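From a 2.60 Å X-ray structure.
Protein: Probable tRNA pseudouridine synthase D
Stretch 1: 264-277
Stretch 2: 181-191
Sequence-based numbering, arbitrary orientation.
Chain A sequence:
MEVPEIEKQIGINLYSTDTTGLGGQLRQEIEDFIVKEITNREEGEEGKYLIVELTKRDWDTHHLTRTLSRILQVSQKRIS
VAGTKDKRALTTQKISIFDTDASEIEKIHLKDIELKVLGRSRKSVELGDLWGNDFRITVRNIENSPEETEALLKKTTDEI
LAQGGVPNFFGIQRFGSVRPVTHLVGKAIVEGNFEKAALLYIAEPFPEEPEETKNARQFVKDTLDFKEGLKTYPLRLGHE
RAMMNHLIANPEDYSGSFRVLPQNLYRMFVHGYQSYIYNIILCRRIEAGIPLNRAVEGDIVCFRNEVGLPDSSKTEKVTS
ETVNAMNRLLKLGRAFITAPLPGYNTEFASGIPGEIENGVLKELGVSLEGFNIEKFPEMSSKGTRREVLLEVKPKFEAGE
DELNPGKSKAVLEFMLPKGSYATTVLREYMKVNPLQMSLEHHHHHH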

ATOM      1  N   ASN A 264     -12.048 -12.291   1.487  1.00 80.00           N
ATOM      2  CA  ASN A 264     -11.200 -11.231   0.940  1.00 81.17           C
ATOM      3  C   ASN A 264     -11.801  -9.886   1.318  1.00 81.82           C
ATOM      4  O   ASN A 264     -11.657  -9.435   2.456  1.00 83.21           O
ATOM      5  CB  ASN A 264     -11.105 -11.350  -0.591  1.00 81.94           C
ATOM      6  CG  ASN A 264      -9.872 -10.644  -1.172  1.00 82.86           C
ATOM      7  OD1 ASN A 264      -9.751 -10.484  -2.395  1.00 82.52           O
ATOM      8  ND2 ASN A 264      -8.952 -10.236  -0.301  1.00 82.52           N
ATOM      9  N   LEU A 265     -12.479  -9.243   0.370  1.00 81.79           N
ATOM     10  CA  LEU A 265     -13.101  -7.953   0.648  1.00 80.83           C
ATOM     11  C   LEU A 265     -13.968  -8.095   1.887  1.00 80.01           C
ATOM     12  O   LEU A 265     -14.202  -7.124   2.606  1.00 81.50           O
ATOM     13  CB  LEU A 265     -13.965  -7.486  -0.532  1.00 80.77           C
ATOM     14  CG  LEU A 265     -13.256  -6.886  -1.747  1.00 80.36           C
ATOM     15  CD1 LEU A 265     -12.429  -5.679  -1.319  1.00 79.61           C
ATOM     16  CD2 LEU A 265     -12.379  -7.939  -2.395  1.00 80.96           C
ATOM     17  N   TYR A 266     -14.436  -9.317   2.121  1.00 78.18           N
ATOM     18  CA  TYR A 266     -15.281  -9.635   3.268  1.00 76.64           C
ATOM     19  C   TYR A 266     -14.941  -8.746   4.461  1.00 74.00           C
ATOM     20  O   TYR A 266     -15.828  -8.249   5.151  1.00 74.07           O
ATOM     21  CB  TYR A 266     -15.095 -11.110   3.647  1.00 78.85           C
ATOM     22  CG  TYR A 266     -16.133 -11.637   4.608  1.00 79.97           C
ATOM     23  CD1 TYR A 266     -17.496 -11.520   4.321  1.00 79.84           C
ATOM     24  CD2 TYR A 266     -15.756 -12.233   5.815  1.00 80.82           C
ATOM     25  CE1 TYR A 266     -18.459 -11.976   5.214  1.00 80.87           C
ATOM     26  CE2 TYR A 266     -16.710 -12.694   6.718  1.00 81.44           C
ATOM     27  CZ  TYR A 266     -18.059 -12.560   6.413  1.00 81.43           C
ATOM     28  OH  TYR A 266     -19.003 -12.992   7.315  1.00 82.30           O
ATOM     29  N   ARG A 267     -13.651  -8.534   4.690  1.00 70.49           N
ATOM     30  CA  ARG A 267     -13.227  -7.706   5.796  1.00 68.22           C
ATOM     31  C   ARG A 267     -12.358  -6.521   5.353  1.00 67.66           C
ATOM     32  O   ARG A 267     -11.917  -5.727   6.185  1.00 66.92           O
ATOM     33  CB  ARG A 267     -12.482  -8.565   6.826  1.00 67.45           C
ATOM     34  CG  ARG A 267     -13.229  -9.838   7.222  1.00 64.41           C
ATOM     35  CD  ARG A 267     -12.582 -10.540   8.414  1.00 61.90           C
ATOM     36  NE  ARG A 267     -12.965  -9.932   9.683  1.00 59.79           N
ATOM     37  CZ  ARG A 267     -12.119  -9.351  10.524  1.00 58.44           C
ATOM     38  NH1 ARG A 267     -10.824  -9.295  10.241  1.00 56.95           N
ATOM     39  NH2 ARG A 267     -12.574  -8.817  11.651  1.00 58.32           N
HETATM   40  N   MSE A 268     -12.110  -6.396   4.049  1.00 67.69           N
HETATM   41  CA  MSE A 268     -11.295  -5.285   3.544  1.00 66.56           C
HETATM   42  C   MSE A 268     -12.012  -3.953   3.730  1.00 62.66           C
HETATM   43  O   MSE A 268     -11.393  -2.939   4.052  1.00 62.18           O
HETATM   44  CB  MSE A 268     -10.962  -5.466   2.060  1.00 71.23           C
HETATM   45  CG  MSE A 268      -9.945  -6.560   1.754  1.00 78.06           C
HETATM   46 SE   MSE A 268      -9.212  -6.378  -0.064  1.00 88.18          SE
HETATM   47  CE  MSE A 268      -7.320  -6.128   0.368  1.00 83.68           C
ATOM     48  N   PHE A 269     -13.320  -3.952   3.529  1.00 57.96           N
ATOM     49  CA  PHE A 269     -14.076  -2.730   3.693  1.00 53.91           C
ATOM     50  C   PHE A 269     -13.829  -2.123   5.071  1.00 51.85           C
ATOM     51  O   PHE A 269     -13.301  -1.016   5.173  1.00 50.51           O
ATOM     52  CB  PHE A 269     -15.558  -3.007   3.494  1.00 52.20           C
ATOM     53  CG  PHE A 269     -15.856  -3.731   2.222  1.00 52.55           C
ATOM     54  CD1 PHE A 269     -16.524  -4.945   2.243  1.00 52.26           C
ATOM     55  CD2 PHE A 269     -15.483  -3.195   0.997  1.00 53.10           C
ATOM     56  CE1 PHE A 269     -16.798  -5.627   1.064  1.00 52.05           C
ATOM     57  CE2 PHE A 269     -15.754  -3.871  -0.188  1.00 52.28           C
ATOM     58  CZ  PHE A 269     -16.422  -5.082  -0.154  1.00 51.74           C
ATOM     59  N   VAL A 270     -14.191  -2.848   6.130  1.00 49.69           N
ATOM     60  CA  VAL A 270     -14.012  -2.338   7.490  1.00 47.38           C
ATOM     61  C   VAL A 270     -12.555  -1.930   7.741  1.00 46.75           C
ATOM     62  O   VAL A 270     -12.296  -0.892   8.355  1.00 45.39           O
ATOM     63  CB  VAL A 270     -14.473  -3.380   8.580  1.00 47.46           C
ATOM     64  CG1 VAL A 270     -14.124  -2.872   9.975  1.00 46.32           C
ATOM     65  CG2 VAL A 270     -15.991  -3.609   8.498  1.00 45.02           C
ATOM     66  N   HIS A 271     -11.610  -2.735   7.254  1.00 46.06           N
ATOM     67  CA  HIS A 271     -10.184  -2.444   7.420  1.00 45.60           C
ATOM     68  C   HIS A 271      -9.830  -1.149   6.685  1.00 46.36           C
ATOM     69  O   HIS A 271      -8.926  -0.403   7.089  1.00 46.52           O
ATOM     70  CB  HIS A 271      -9.340  -3.611   6.892  1.00 43.41           C
ATOM     71  CG  HIS A 271      -7.863  -3.367   6.939  1.00 42.32           C
ATOM     72  ND1 HIS A 271      -7.218  -2.516   6.067  1.00 43.44           N
ATOM     73  CD2 HIS A 271      -6.896  -3.881   7.737  1.00 42.93           C
ATOM     74  CE1 HIS A 271      -5.924  -2.518   6.323  1.00 43.28           C
ATOM     75  NE2 HIS A 271      -5.701  -3.340   7.334  1.00 41.76           N
ATOM     76  N   GLY A 272     -10.545  -0.887   5.599  1.00 46.44           N
ATOM     77  CA  GLY A 272     -10.307   0.333   4.857  1.00 46.40           C
ATOM     78  C   GLY A 272     -10.688   1.495   5.753  1.00 46.41           C
ATOM     79  O   GLY A 272      -9.830   2.303   6.115  1.00 46.87           O
ATOM     80  N   TYR A 273     -11.970   1.561   6.130  1.00 45.70           N
ATOM     81  CA  TYR A 273     -12.494   2.626   6.990  1.00 44.20           C
ATOM     82  C   TYR A 273     -11.602   2.857   8.182  1.00 43.39           C
ATOM     83  O   TYR A 273     -11.563   3.955   8.734  1.00 42.65           O
ATOM     84  CB  TYR A 273     -13.898   2.288   7.486  1.00 46.37           C
ATOM     85  CG  TYR A 273     -14.532   3.396   8.302  1.00 50.02           C
ATOM     86  CD1 TYR A 273     -14.616   4.696   7.801  1.00 51.16           C
ATOM     87  CD2 TYR A 273     -15.085   3.139   9.558  1.00 51.11           C
ATOM     88  CE1 TYR A 273     -15.237   5.713   8.527  1.00 51.89           C
ATOM     89  CE2 TYR A 273     -15.710   4.147  10.292  1.00 52.75           C
ATOM     90  CZ  TYR A 273     -15.784   5.431   9.771  1.00 53.80           C
ATOM     91  OH  TYR A 273     -16.404   6.430  10.497  1.00 55.20           O
ATOM     92  N   GLN A 274     -10.899   1.806   8.586  1.00 43.15           N
ATOM     93  CA  GLN A 274      -9.978   1.890   9.707  1.00 43.54           C
ATOM     94  C   GLN A 274      -8.726   2.601   9.259  1.00 43.30           C
ATOM     95  O   GLN A 274      -8.195   3.473   9.955  1.00 43.30           O
ATOM     96  CB  GLN A 274      -9.607   0.499  10.206  1.00 45.22           C
ATOM     97  CG  GLN A 274     -10.630  -0.077  11.141  1.00 48.13           C
ATOM     98  CD  GLN A 274     -10.234  -1.429  11.662  1.00 49.50           C
ATOM     99  OE1 GLN A 274     -10.908  -1.980  12.525  1.00 53.17           O
ATOM    100  NE2 GLN A 274      -9.139  -1.977  11.141  1.00 49.51           N
ATOM    101  N   SER A 275      -8.243   2.211   8.086  1.00 42.47           N
ATOM    102  CA  SER A 275      -7.050   2.830   7.537  1.00 40.18           C
ATOM    103  C   SER A 275      -7.351   4.312   7.336  1.00 37.86           C
ATOM    104  O   SER A 275      -6.491   5.163   7.539  1.00 38.11           O
ATOM    105  CB  SER A 275      -6.684   2.137   6.225  1.00 40.20           C
ATOM    106  OG  SER A 275      -6.391   0.775   6.481  1.00 41.36           O
ATOM    107  N   TYR A 276      -8.588   4.614   6.964  1.00 34.44           N
ATOM    108  CA  TYR A 276      -9.002   5.987   6.761  1.00 33.65           C
ATOM    109  C   TYR A 276      -8.800   6.781   8.049  1.00 33.97           C
ATOM    110  O   TYR A 276      -8.062   7.775   8.088  1.00 32.99           O
ATOM    111  CB  TYR A 276     -10.468   6.014   6.376  1.00 32.70           C
ATOM    112  CG  TYR A 276     -11.072   7.386   6.366  1.00 34.07           C
ATOM    113  CD1 TYR A 276     -10.718   8.323   5.398  1.00 33.32           C
ATOM    114  CD2 TYR A 276     -12.033   7.743   7.310  1.00 35.56           C
ATOM    115  CE1 TYR A 276     -11.318   9.580   5.371  1.00 31.99           C
ATOM    116  CE2 TYR A 276     -12.633   8.995   7.289  1.00 32.94           C
ATOM    117  CZ  TYR A 276     -12.275   9.904   6.321  1.00 31.36           C
ATOM    118  OH  TYR A 276     -12.887  11.136   6.312  1.00 31.88           O
ATOM    119  N   ILE A 277      -9.468   6.323   9.106  1.00 33.11           N
ATOM    120  CA  ILE A 277      -9.388   6.970  10.406  1.00 30.98           C
ATOM    121  C   ILE A 277      -7.934   7.065  10.851  1.00 29.85           C
ATOM    122  O   ILE A 277      -7.490   8.087  11.391  1.00 29.87           O
ATOM    123  CB  ILE A 277     -10.221   6.193  11.436  1.00 29.50           C
ATOM    124  CG1 ILE A 277     -11.706   6.290  11.042  1.00 30.43           C
ATOM    125  CG2 ILE A 277      -9.952   6.734  12.836  1.00 27.79           C
ATOM    126  CD1 ILE A 277     -12.650   5.281  11.707  1.00 28.16           C
TER
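Stretch 2 (181-191) VTHLVGKAIVE

Stretch 2 enters as a loop at Val181, the N-cap residue, and turns into a helix from Thr182 onward; its first turn is held by Val185 N to Val181 O (2.8 Å) and Gly186 N to Thr182 O (2.8 Å). This helix lies almost at right angles across the helix of stretch 1, with a signed crossing angle of -96° and a closest axis approach of only 6.5 Å. So tight a crossing depends on glycine in both helices. Gly186 CA lies 4.1 Å from Val270 CA and 3.6 Å from Phe269 O, the latter a CA-H...O contact; a CB here would fall 2.2 Å from Phe269 O. Gly272 answers from stretch 1: a CB on it would point toward stretch 2 and clash with Thr182 OG1 and His183 N. Beside it, His183 CA comes 3.9 Å from Tyr273 CA and 3.5 Å from Tyr273 N. No hydrogen bond joins the stretches, so the contact rests on packing, burying 604 Å² over both sides.

Two aromatic side chains of stretch 1 leave the backbone sideways and frame the crossing. Phe269, chi1 m (-52°), is a knob among Thr182, Val185, Gly186 and Ile189. Val185 points toward stretch 1 and, with chi1 t (179°), lays CG1 over one face of the Phe269 ring, 3.9 Å from its centroid; its CB is 3.6 Å from Phe269 CD2. Thr182 CA lies at the ring edge, while Ile189, chi1 m and chi2 t, brings CD1 to 4.2 Å from Phe269 CB. Tyr273 instead takes chi1 t (-176°), which carries its ring along the later part of stretch 2. Lys187 CA sits over one face, 3.9 Å from the ring centroid, and Lys187 CG is 3.4 Å from Tyr273 CE1. All four chi angles of Lys187 are t, so its chain runs out extended and its end leads away from stretch 1, leaving the backbone and the start of the side chain to cover the ring. Val190, chi1 t (167°), points toward stretch 1, with CG2 3.9 Å from Tyr273 CD2.

His183, chi1 p (67°), starts sideways, but its end leads away; its CB packs 3.8 Å from Gly272 C and 4.1 Å from Tyr276 CB. The His183 and Tyr276 rings are near parallel (16°) but slid apart, centroids 5.8 Å apart, and barely overlap. Thr182, chi1 p (57°), holds OG1 4.2 Å from Gly272 CA, and that hydroxyl is hydrogen-bonded elsewhere in the structure.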

ATOM      1  N   VAL A 181     -12.937   2.465  -3.011  1.00 55.49           N
ATOM      2  CA  VAL A 181     -14.238   2.558  -2.357  1.00 53.62           C
ATOM      3  C   VAL A 181     -14.321   1.749  -1.065  1.00 53.10           C
ATOM      4  O   VAL A 181     -15.307   1.827  -0.333  1.00 52.84           O
ATOM      5  CB  VAL A 181     -15.362   2.074  -3.292  1.00 51.13           C
ATOM      6  CG1 VAL A 181     -15.659   3.119  -4.325  1.00 50.44           C
ATOM      7  CG2 VAL A 181     -14.949   0.783  -3.957  1.00 50.54           C
ATOM      8  N   THR A 182     -13.289   0.968  -0.782  1.00 52.57           N
ATOM      9  CA  THR A 182     -13.305   0.157   0.421  1.00 52.58           C
ATOM     10  C   THR A 182     -13.746   0.981   1.630  1.00 51.44           C
ATOM     11  O   THR A 182     -14.829   0.752   2.171  1.00 50.65           O
ATOM     12  CB  THR A 182     -11.931  -0.474   0.657  1.00 53.23           C
ATOM     13  OG1 THR A 182     -10.929   0.548   0.731  1.00 55.69           O
ATOM     14  CG2 THR A 182     -11.601  -1.407  -0.495  1.00 53.85           C
ATOM     15  N   HIS A 183     -12.926   1.955   2.021  1.00 51.36           N
ATOM     16  CA  HIS A 183     -13.223   2.832   3.152  1.00 50.74           C
ATOM     17  C   HIS A 183     -14.614   3.432   3.059  1.00 50.29           C
ATOM     18  O   HIS A 183     -15.265   3.681   4.073  1.00 49.84           O
ATOM     19  CB  HIS A 183     -12.183   3.959   3.245  1.00 51.07           C
ATOM     20  CG  HIS A 183     -12.230   4.941   2.109  1.00 51.68           C
ATOM     21  ND1 HIS A 183     -12.831   6.176   2.218  1.00 52.30           N
ATOM     22  CD2 HIS A 183     -11.696   4.893   0.866  1.00 52.36           C
ATOM     23  CE1 HIS A 183     -12.660   6.850   1.094  1.00 50.89           C
ATOM     24  NE2 HIS A 183     -11.974   6.093   0.257  1.00 51.29           N
ATOM     25  N   LEU A 184     -15.072   3.666   1.839  1.00 51.04           N
ATOM     26  CA  LEU A 184     -16.395   4.236   1.639  1.00 51.47           C
ATOM     27  C   LEU A 184     -17.463   3.211   1.983  1.00 50.25           C
ATOM     28  O   LEU A 184     -18.564   3.568   2.391  1.00 51.19           O
ATOM     29  CB  LEU A 184     -16.558   4.684   0.186  1.00 52.45           C
ATOM     30  CG  LEU A 184     -15.587   5.773  -0.290  1.00 52.49           C
ATOM     31  CD1 LEU A 184     -15.720   5.942  -1.794  1.00 52.61           C
ATOM     32  CD2 LEU A 184     -15.882   7.079   0.434  1.00 51.28           C
ATOM     33  N   VAL A 185     -17.131   1.937   1.823  1.00 48.64           N
ATOM     34  CA  VAL A 185     -18.074   0.871   2.113  1.00 48.17           C
ATOM     35  C   VAL A 185     -18.024   0.507   3.594  1.00 47.60           C
ATOM     36  O   VAL A 185     -19.056   0.261   4.220  1.00 46.18           O
ATOM     37  CB  VAL A 185     -17.763  -0.372   1.256  1.00 48.22           C
ATOM     38  CG1 VAL A 185     -18.736  -1.493   1.568  1.00 47.36           C
ATOM     39  CG2 VAL A 185     -17.840  -0.002  -0.215  1.00 48.93           C
ATOM     40  N   GLY A 186     -16.814   0.487   4.145  1.00 47.54           N
ATOM     41  CA  GLY A 186     -16.640   0.159   5.545  1.00 48.44           C
ATOM     42  C   GLY A 186     -17.286   1.193   6.446  1.00 49.33           C
ATOM     43  O   GLY A 186     -17.621   0.914   7.598  1.00 47.53           O
ATOM     44  N   LYS A 187     -17.469   2.396   5.920  1.00 50.63           N
ATOM     45  CA  LYS A 187     -18.072   3.464   6.700  1.00 52.81           C
ATOM     46  C   LYS A 187     -19.584   3.300   6.784  1.00 52.96           C
ATOM     47  O   LYS A 187     -20.186   3.608   7.811  1.00 53.56           O
ATOM     48  CB  LYS A 187     -17.729   4.827   6.093  1.00 54.45           C
ATOM     49  CG  LYS A 187     -18.217   6.006   6.920  1.00 56.03           C
ATOM     50  CD  LYS A 187     -17.985   7.330   6.212  1.00 56.57           C
ATOM     51  CE  LYS A 187     -18.611   8.483   6.989  1.00 55.70           C
ATOM     52  NZ  LYS A 187     -18.587   9.753   6.209  1.00 56.91           N
ATOM     53  N   ALA A 188     -20.196   2.810   5.711  1.00 52.55           N
ATOM     54  CA  ALA A 188     -21.637   2.615   5.695  1.00 53.69           C
ATOM     55  C   ALA A 188     -22.040   1.446   6.588  1.00 55.49           C
ATOM     56  O   ALA A 188     -23.031   1.520   7.317  1.00 55.90           O
ATOM     57  CB  ALA A 188     -22.122   2.376   4.275  1.00 53.60           C
ATOM     58  N   ILE A 189     -21.270   0.365   6.539  1.00 57.00           N
ATOM     59  CA  ILE A 189     -21.580  -0.803   7.352  1.00 58.20           C
ATOM     60  C   ILE A 189     -21.589  -0.428   8.838  1.00 58.81           C
ATOM     61  O   ILE A 189     -22.567  -0.685   9.539  1.00 59.26           O
ATOM     62  CB  ILE A 189     -20.570  -1.943   7.089  1.00 57.52           C
ATOM     63  CG1 ILE A 189     -20.461  -2.200   5.590  1.00 56.62           C
ATOM     64  CG2 ILE A 189     -21.050  -3.229   7.726  1.00 57.35           C
ATOM     65  CD1 ILE A 189     -19.382  -3.192   5.233  1.00 57.02           C
ATOM     66  N   VAL A 190     -20.507   0.189   9.306  1.00 60.16           N
ATOM     67  CA  VAL A 190     -20.385   0.626  10.701  1.00 60.82           C
ATOM     68  C   VAL A 190     -21.611   1.426  11.150  1.00 62.65           C
ATOM     69  O   VAL A 190     -22.199   1.160  12.203  1.00 63.27           O
ATOM     70  CB  VAL A 190     -19.129   1.514  10.894  1.00 59.42           C
ATOM     71  CG1 VAL A 190     -19.173   2.212  12.244  1.00 59.25           C
ATOM     72  CG2 VAL A 190     -17.876   0.668  10.780  1.00 58.92           C
ATOM     73  N   GLU A 191     -21.983   2.415  10.343  1.00 64.21           N
ATOM     74  CA  GLU A 191     -23.128   3.270  10.629  1.00 65.55           C
ATOM     75  C   GLU A 191     -24.422   2.466  10.623  1.00 66.81           C
ATOM     76  O   GLU A 191     -25.438   2.910  11.162  1.00 67.80           O
ATOM     77  CB  GLU A 191     -23.223   4.382   9.585  1.00 65.33           C
ATOM     78  CG  GLU A 191     -21.990   5.258   9.487  1.00 65.10           C
ATOM     79  CD  GLU A 191     -22.059   6.226   8.321  1.00 66.16           C
ATOM     80  OE1 GLU A 191     -21.165   7.093   8.214  1.00 65.59           O
ATOM     81  OE2 GLU A 191     -23.005   6.115   7.506  1.00 65.96           O
TER